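Local coordinates for protein CalS13 (Micromonospora echinospora, PDB 4ZAS) that probably acts as a pyridoxal phosphate-dependent sugar aminotransferase, and binds a dTDP-4-keto-6-deoxyglucose ligand, at residues 211-216 with 230-235. Numbering follows the deposited sequence.
Sequences GNVCVY and GFVVLP
Phe231 O is held by two groups of the strand alongside: Tyr216 N gives it a nearly straight hydrogen bond of 2.8 Å, and Val215 CA adds a weaker C-H...O contact at 3.6 Å. Cys214 and Val233 exchange two further backbone bonds, making another hydrogen-bonded antiparallel pair. The return bond from Phe231 N to Tyr216 O is longer, 3.2 Å, and its donor stands 42° out of the carbonyl plane. Gly230 suits the next position, where a side chain would collide with Tyr216 O.

The two aromatic rings lie on one face of the sheet, their planes within 14° of parallel but displaced so that little of one covers the other. Tyr216 CB fills the place over the Phe231 ring, 3.6 Å from its centroid in a CH-pi contact. The chi1 of Phe231, 54°, sets CG between its own N and carbonyl carbon and carries the ring back across Tyr216. Val233 CG2 meets the edge of that ring, helix 58-71 packs against it, and Tyr216 OH bonds Leu207 O. With only a methyl group, as in an alanine here in place of Phe231, Tyr216 CB would probably lose the aromatic face it rests on and a gap would open beneath helix 58-71.

On the opposite face, branched valines suit the extended backbone: Val215 CG2 lies beside Val232 CG2, and Val213 CG1 reaches Leu234 CD1 at 3.7 Å, under helix 237-247. Pro235 has no N-H to continue the ladder of backbone bonds; its ring packs on Gly211, CB meeting Gly211 O.

Strand 230-233 runs antiparallel to both neighbours, as in the large domain of fold type I aminotransferases; backbone bonds set its register, while apolar side chains on both faces seal it into the core.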
loop_
_atom_site.group_PDB
_atom_site.type_symbol
_atom_site.label_atom_id
_atom_site.label_comp_id
_atom_site.label_asym_id
_atom_site.label_seq_id
_atom_site.Cartn_x
_atom_site.Cartn_y
_atom_site.Cartn_z
ATOM N N GLY A 211 18.490 -18.446 1.957
ATOM C CA GLY A 211 18.488 -18.166 3.384
ATOM C C GLY A 211 18.311 -16.714 3.805
ATOM O O GLY A 211 18.435 -16.386 4.978
ATOM N N ASN A 212 18.009 -15.835 2.860
ATOM C CA ASN A 212 17.768 -14.434 3.188
ATOM C C ASN A 212 16.303 -14.139 2.970
ATOM O O ASN A 212 15.597 -14.929 2.347
ATOM C CB ASN A 212 18.581 -13.487 2.316
ATOM C CG ASN A 212 20.059 -13.752 2.377
ATOM O OD1 ASN A 212 20.623 -14.017 3.442
ATOM N ND2 ASN A 212 20.703 -13.674 1.223
ATOM N N VAL A 213 15.846 -13.008 3.494
ATOM C CA VAL A 213 14.518 -12.505 3.181
ATOM C C VAL A 213 14.546 -11.870 1.809
ATOM O O VAL A 213 15.301 -10.927 1.606
ATOM C CB VAL A 213 14.051 -11.494 4.236
ATOM C CG1 VAL A 213 12.670 -10.885 3.861
ATOM C CG2 VAL A 213 14.001 -12.170 5.583
ATOM N N CYS A 214 13.705 -12.340 0.887
ATOM C CA CYS A 214 13.679 -11.814 -0.497
ATOM C C CYS A 214 12.349 -11.148 -0.856
ATOM O O CYS A 214 11.279 -11.727 -0.636
ATOM C CB CYS A 214 13.930 -12.939 -1.497
ATOM S SG CYS A 214 15.462 -13.804 -1.261
ATOM N N VAL A 215 12.416 -9.948 -1.429
ATOM C CA VAL A 215 11.219 -9.219 -1.850
ATOM C C VAL A 215 11.164 -9.097 -3.361
ATOM O O VAL A 215 12.106 -8.611 -3.971
ATOM C CB VAL A 215 11.157 -7.824 -1.214
ATOM C CG1 VAL A 215 9.898 -7.107 -1.664
ATOM C CG2 VAL A 215 11.238 -7.923 0.309
ATOM N N TYR A 216 10.047 -9.514 -3.950
ATOM C CA TYR A 216 9.817 -9.456 -5.395
ATOM C C TYR A 216 8.760 -8.427 -5.726
ATOM O O TYR A 216 7.895 -8.150 -4.899
ATOM C CB TYR A 216 9.367 -10.821 -5.930
ATOM C CG TYR A 216 10.454 -11.872 -6.171
ATOM C CD1 TYR A 216 10.958 -12.659 -5.138
ATOM C CD2 TYR A 216 10.916 -12.122 -7.454
ATOM C CE1 TYR A 216 11.919 -13.636 -5.383
ATOM C CE2 TYR A 216 11.862 -13.080 -7.707
ATOM C CZ TYR A 216 12.366 -13.842 -6.678
ATOM O OH TYR A 216 13.320 -14.803 -6.978
ATOM N N GLY A 230 3.411 -7.625 -5.226
ATOM C CA GLY A 230 4.706 -8.178 -4.937
ATOM C C GLY A 230 4.525 -9.352 -4.016
ATOM O O GLY A 230 3.406 -9.764 -3.721
ATOM N N PHE A 231 5.638 -9.903 -3.565
ATOM C CA PHE A 231 5.587 -10.892 -2.509
ATOM C C PHE A 231 6.930 -10.952 -1.817
ATOM O O PHE A 231 7.941 -10.497 -2.356
ATOM C CB PHE A 231 5.182 -12.260 -3.041
ATOM C CG PHE A 231 6.034 -12.762 -4.175
ATOM C CD1 PHE A 231 5.716 -12.468 -5.478
ATOM C CD2 PHE A 231 7.148 -13.537 -3.930
ATOM C CE1 PHE A 231 6.492 -12.957 -6.521
ATOM C CE2 PHE A 231 7.926 -14.013 -4.966
ATOM C CZ PHE A 231 7.596 -13.723 -6.263
ATOM N N VAL A 232 6.908 -11.452 -0.590
ATOM C CA VAL A 232 8.100 -11.634 0.222
ATOM C C VAL A 232 8.344 -13.129 0.413
ATOM O O VAL A 232 7.395 -13.878 0.682
ATOM C CB VAL A 232 7.958 -10.921 1.568
ATOM C CG1 VAL A 232 9.222 -11.062 2.373
ATOM C CG2 VAL A 232 7.583 -9.464 1.362
ATOM N N VAL A 233 9.602 -13.559 0.267
ATOM C CA VAL A 233 9.980 -14.968 0.485
ATOM C C VAL A 233 10.835 -15.076 1.755
ATOM O O VAL A 233 11.822 -14.370 1.927
ATOM C CB VAL A 233 10.723 -15.550 -0.747
ATOM C CG1 VAL A 233 10.934 -17.052 -0.595
ATOM C CG2 VAL A 233 9.951 -15.252 -2.033
ATOM N N LEU A 234 10.446 -15.960 2.655
ATOM C CA LEU A 234 11.121 -16.044 3.938
ATOM C C LEU A 234 11.932 -17.323 4.051
ATOM O O LEU A 234 11.534 -18.364 3.530
ATOM C CB LEU A 234 10.097 -15.958 5.083
ATOM C CG LEU A 234 9.399 -14.619 5.369
ATOM C CD1 LEU A 234 10.339 -13.413 5.338
ATOM C CD2 LEU A 234 8.275 -14.396 4.388
ATOM N N PRO A 235 13.070 -17.251 4.748
ATOM C CA PRO A 235 13.946 -18.415 4.937
ATOM C C PRO A 235 13.502 -19.366 6.024
ATOM O O PRO A 235 14.015 -20.480 6.034
ATOM C CB PRO A 235 15.295 -17.791 5.291
ATOM C CG PRO A 235 14.954 -16.509 5.909
ATOM C CD PRO A 235 13.703 -16.004 5.201
#